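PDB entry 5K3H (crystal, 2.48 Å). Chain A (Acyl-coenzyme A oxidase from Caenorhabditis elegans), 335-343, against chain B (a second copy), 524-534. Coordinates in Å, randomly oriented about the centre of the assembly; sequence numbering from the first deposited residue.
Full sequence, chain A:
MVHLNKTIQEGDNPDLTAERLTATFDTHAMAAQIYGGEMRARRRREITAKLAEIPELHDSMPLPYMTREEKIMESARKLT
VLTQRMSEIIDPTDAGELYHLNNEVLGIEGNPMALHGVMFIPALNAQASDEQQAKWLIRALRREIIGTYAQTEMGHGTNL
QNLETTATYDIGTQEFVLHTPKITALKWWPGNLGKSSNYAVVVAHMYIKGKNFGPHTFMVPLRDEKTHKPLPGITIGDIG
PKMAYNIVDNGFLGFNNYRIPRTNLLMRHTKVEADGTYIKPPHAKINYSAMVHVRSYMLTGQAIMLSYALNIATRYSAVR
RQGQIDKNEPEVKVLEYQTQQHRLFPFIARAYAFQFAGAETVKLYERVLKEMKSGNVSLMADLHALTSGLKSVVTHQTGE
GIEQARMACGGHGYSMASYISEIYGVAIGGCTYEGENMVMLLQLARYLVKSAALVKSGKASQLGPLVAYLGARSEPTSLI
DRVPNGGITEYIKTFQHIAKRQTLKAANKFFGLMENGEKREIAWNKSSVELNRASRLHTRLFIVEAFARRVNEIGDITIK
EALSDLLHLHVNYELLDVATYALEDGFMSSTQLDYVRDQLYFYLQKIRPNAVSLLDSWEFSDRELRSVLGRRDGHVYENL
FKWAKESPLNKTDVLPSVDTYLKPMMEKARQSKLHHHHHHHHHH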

# COMPACT_ATOMS: atom_id res chain seq x y z
N LEU A 335 17.14 -15.03 1.85
CA LEU A 335 16.36 -16.08 1.20
C LEU A 335 16.34 -17.36 2.03
O LEU A 335 15.48 -18.22 1.81
CB LEU A 335 16.94 -16.34 -0.19
CG LEU A 335 16.13 -17.06 -1.28
CD1 LEU A 335 14.81 -16.39 -1.50
CD2 LEU A 335 16.89 -17.09 -2.59
N GLU A 336 17.25 -17.49 3.00
CA GLU A 336 17.35 -18.69 3.81
C GLU A 336 16.21 -18.80 4.82
O GLU A 336 15.87 -19.91 5.23
CB GLU A 336 18.68 -18.67 4.56
CG GLU A 336 19.41 -19.97 4.58
CD GLU A 336 19.66 -20.48 3.17
OE1 GLU A 336 20.47 -19.85 2.42
OE2 GLU A 336 19.03 -21.51 2.82
N TYR A 337 15.61 -17.67 5.18
CA TYR A 337 14.67 -17.61 6.29
C TYR A 337 13.28 -18.07 5.86
O TYR A 337 12.75 -17.65 4.82
CB TYR A 337 14.60 -16.19 6.84
CG TYR A 337 15.89 -15.67 7.50
CD1 TYR A 337 16.41 -16.24 8.66
CD2 TYR A 337 16.57 -14.60 6.95
CE1 TYR A 337 17.54 -15.74 9.25
CE2 TYR A 337 17.69 -14.11 7.51
CZ TYR A 337 18.19 -14.67 8.65
OH TYR A 337 19.35 -14.09 9.17
N GLN A 338 12.68 -18.94 6.70
CA GLN A 338 11.34 -19.45 6.46
C GLN A 338 10.37 -18.29 6.30
O GLN A 338 9.44 -18.34 5.49
CB GLN A 338 10.91 -20.36 7.61
CG GLN A 338 9.57 -21.05 7.38
CD GLN A 338 9.05 -21.78 8.61
OE1 GLN A 338 8.67 -21.16 9.61
NE2 GLN A 338 9.06 -23.10 8.56
N THR A 339 10.60 -17.25 7.08
CA THR A 339 9.81 -16.03 7.09
C THR A 339 9.87 -15.28 5.75
O THR A 339 8.86 -14.73 5.29
CB THR A 339 10.36 -15.20 8.24
OG1 THR A 339 9.42 -15.17 9.33
CG2 THR A 339 10.79 -13.86 7.78
N GLN A 340 11.06 -15.24 5.12
CA GLN A 340 11.22 -14.56 3.83
C GLN A 340 10.63 -15.38 2.69
O GLN A 340 9.98 -14.85 1.79
CB GLN A 340 12.70 -14.28 3.59
CG GLN A 340 13.00 -13.36 2.43
CD GLN A 340 12.84 -11.90 2.78
OE1 GLN A 340 12.16 -11.56 3.73
NE2 GLN A 340 13.46 -11.02 2.01
N GLN A 341 10.86 -16.69 2.71
CA GLN A 341 10.26 -17.55 1.71
C GLN A 341 8.74 -17.48 1.80
O GLN A 341 8.05 -17.39 0.78
CB GLN A 341 10.77 -18.97 1.90
CG GLN A 341 12.27 -19.10 1.72
CD GLN A 341 12.72 -20.51 1.99
OE1 GLN A 341 11.90 -21.36 2.33
NE2 GLN A 341 14.03 -20.78 1.84
N HIS A 342 8.21 -17.44 3.04
CA HIS A 342 6.78 -17.42 3.28
C HIS A 342 6.13 -16.16 2.73
O HIS A 342 4.95 -16.18 2.37
CB HIS A 342 6.50 -17.58 4.79
CG HIS A 342 5.05 -17.74 5.14
ND1 HIS A 342 4.31 -16.75 5.77
CD2 HIS A 342 4.20 -18.78 4.96
CE1 HIS A 342 3.07 -17.17 5.95
NE2 HIS A 342 2.97 -18.40 5.46
N ARG A 343 6.86 -15.05 2.68
CA ARG A 343 6.26 -13.82 2.18
C ARG A 343 6.54 -13.57 0.70
O ARG A 343 6.05 -12.58 0.15
CB ARG A 343 6.75 -12.64 3.03
CG ARG A 343 8.07 -12.10 2.59
CD ARG A 343 8.73 -11.29 3.68
NE ARG A 343 7.80 -10.36 4.28
CZ ARG A 343 8.13 -9.43 5.17
NH1 ARG A 343 9.39 -9.31 5.57
NH2 ARG A 343 7.19 -8.63 5.66
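Chain B 524-534: WNKSSVELNRA

The helix of chain B is kinked in the middle of this contact, and a glutamine of the other subunit bonds to its backbone there. At Val B529 and Glu B530 the backbone N has no hydrogen bond to the preceding turn, and Gln A338 reaches one of these atoms directly. Its OE1 accepts a hydrogen bond from Val B529 N at 3.0 Å, while its NE2 donates to Lys B526 O at 2.8 Å. A primary amide suits this place because it carries a donor and an acceptor on one planar group. A water serves the other N, donating to Gln A338 OE1 at 2.8 Å and accepting from Glu B530 N at 3.3 Å.

Chain B is helical throughout this stretch and beyond it both ways, apart from that kink. Chain A comes out of a 3-10 segment that includes Leu A335 and Glu A336, passes through Tyr A337 in an extended conformation (phi/psi -82/134) at the N-cap position, and turns at Gln A338 into a helix that runs on past the stretch. The two helix axes approach to 8.6 Å, and their N-to-C directions differ by 63°. The backbones come close at Thr A339 and Val B529, whose CA atoms are 5.7 Å apart.

The start of the chain A helix meets Asn B525. Free NH groups are typical of a first turn, and Gln A338 N donates to Asn B525 OD1 at 3.1 Å in a nearly straight bond. The same side-chain amide turns its nitrogen to the 3-10 segment, where Asn B525 ND2 makes a weak hydrogen bond of 3.4 Å to Glu A336 O. Asn B525 OD1 also lies at the edge of the Tyr A337 ring, 4.1 Å from CD1.

Gln A338 points toward chain B and packs as a knob among Asn B525, Ser B527, Ser B528 and Val B529. Ser B528 is the small residue facing it: its OG lies 3.5 Å from Gln A338 CB and turns back to bond with Asn B525 O at 2.8 Å, within its own helix.

One turn along chain A, at His A342, side-chain packing takes over from hydrogen bonds across the stretches. Val B529 CG1 sits over the face of the His A342 imidazole, 4.0 Å from the ring centroid, in a CH-pi contact. Val B529 CG2 lies 4.2 Å from Thr A339 CA, so the branched side chain suits its place by setting one methyl on the imidazole and the other near the Thr A339 backbone. Farther along chain B, Arg B533 NH2 comes within 3.9 Å of His A342 NE2.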

# COMPACT_ATOMS: atom_id res chain seq x y z
N TRP B 524 14.78 -23.15 15.36
CA TRP B 524 14.13 -21.85 15.46
C TRP B 524 13.65 -21.39 14.09
O TRP B 524 12.49 -20.99 13.93
CB TRP B 524 15.08 -20.83 16.05
CG TRP B 524 14.45 -19.50 16.21
CD1 TRP B 524 14.47 -18.47 15.31
CD2 TRP B 524 13.74 -19.02 17.36
NE1 TRP B 524 13.78 -17.39 15.82
CE2 TRP B 524 13.33 -17.70 17.08
CE3 TRP B 524 13.37 -19.59 18.58
CZ2 TRP B 524 12.60 -16.94 17.98
CZ3 TRP B 524 12.65 -18.83 19.48
CH2 TRP B 524 12.28 -17.52 19.17
N ASN B 525 14.54 -21.44 13.09
CA ASN B 525 14.15 -21.05 11.73
C ASN B 525 13.00 -21.90 11.20
O ASN B 525 12.08 -21.38 10.56
CB ASN B 525 15.36 -21.16 10.80
CG ASN B 525 15.05 -20.62 9.41
OD1 ASN B 525 14.26 -19.68 9.25
ND2 ASN B 525 15.68 -21.22 8.40
N LYS B 526 13.05 -23.21 11.42
CA LYS B 526 11.99 -24.06 10.91
C LYS B 526 10.66 -23.80 11.59
O LYS B 526 9.63 -24.24 11.07
CB LYS B 526 12.36 -25.53 11.06
CG LYS B 526 13.39 -26.03 10.07
CD LYS B 526 13.51 -27.54 10.16
CE LYS B 526 14.46 -28.08 9.11
NZ LYS B 526 14.53 -29.58 9.13
N SER B 527 10.66 -23.07 12.72
CA SER B 527 9.46 -22.75 13.49
C SER B 527 9.05 -21.29 13.39
O SER B 527 8.02 -20.92 13.97
CB SER B 527 9.69 -23.08 14.96
OG SER B 527 10.13 -24.40 15.14
N SER B 528 9.79 -20.47 12.64
CA SER B 528 9.75 -19.02 12.84
C SER B 528 8.42 -18.41 12.43
O SER B 528 7.96 -17.45 13.07
CB SER B 528 10.92 -18.35 12.11
OG SER B 528 11.01 -18.76 10.76
N VAL B 529 7.75 -18.97 11.41
CA VAL B 529 6.44 -18.45 11.00
C VAL B 529 5.40 -18.69 12.09
O VAL B 529 4.58 -17.82 12.39
CB VAL B 529 5.98 -19.07 9.67
CG1 VAL B 529 4.57 -18.63 9.35
CG2 VAL B 529 6.90 -18.73 8.56
N GLU B 530 5.40 -19.89 12.67
CA GLU B 530 4.50 -20.16 13.79
C GLU B 530 4.85 -19.30 14.99
O GLU B 530 3.96 -18.90 15.75
CB GLU B 530 4.55 -21.66 14.16
CG GLU B 530 4.05 -22.61 13.07
CD GLU B 530 2.55 -22.50 12.79
OE1 GLU B 530 1.77 -22.43 13.74
OE2 GLU B 530 2.14 -22.50 11.61
N LEU B 531 6.14 -19.03 15.21
CA LEU B 531 6.55 -18.24 16.36
C LEU B 531 6.09 -16.80 16.23
O LEU B 531 5.71 -16.18 17.22
CB LEU B 531 8.07 -18.31 16.52
CG LEU B 531 8.73 -19.64 16.93
CD1 LEU B 531 10.25 -19.62 16.65
CD2 LEU B 531 8.44 -19.94 18.41
N ASN B 532 6.12 -16.25 15.01
CA ASN B 532 5.65 -14.88 14.81
C ASN B 532 4.15 -14.76 14.99
O ASN B 532 3.67 -13.74 15.50
CB ASN B 532 6.02 -14.39 13.41
CG ASN B 532 7.40 -13.85 13.35
OD1 ASN B 532 8.11 -13.81 14.36
ND2 ASN B 532 7.78 -13.37 12.19
N ARG B 533 3.39 -15.76 14.54
CA ARG B 533 1.95 -15.77 14.77
C ARG B 533 1.64 -15.60 16.25
O ARG B 533 0.73 -14.85 16.62
CB ARG B 533 1.34 -17.06 14.22
CG ARG B 533 1.29 -17.12 12.70
CD ARG B 533 0.79 -18.46 12.13
NE ARG B 533 0.70 -18.36 10.67
CZ ARG B 533 0.73 -19.38 9.82
NH1 ARG B 533 0.85 -20.62 10.27
NH2 ARG B 533 0.66 -19.15 8.51
N ALA B 534 2.41 -16.28 17.11
CA ALA B 534 2.20 -16.17 18.55
C ALA B 534 2.49 -14.76 19.05
O ALA B 534 1.78 -14.24 19.92
CB ALA B 534 3.09 -17.17 19.26
O HOH W 1 6.71 -22.47 11.19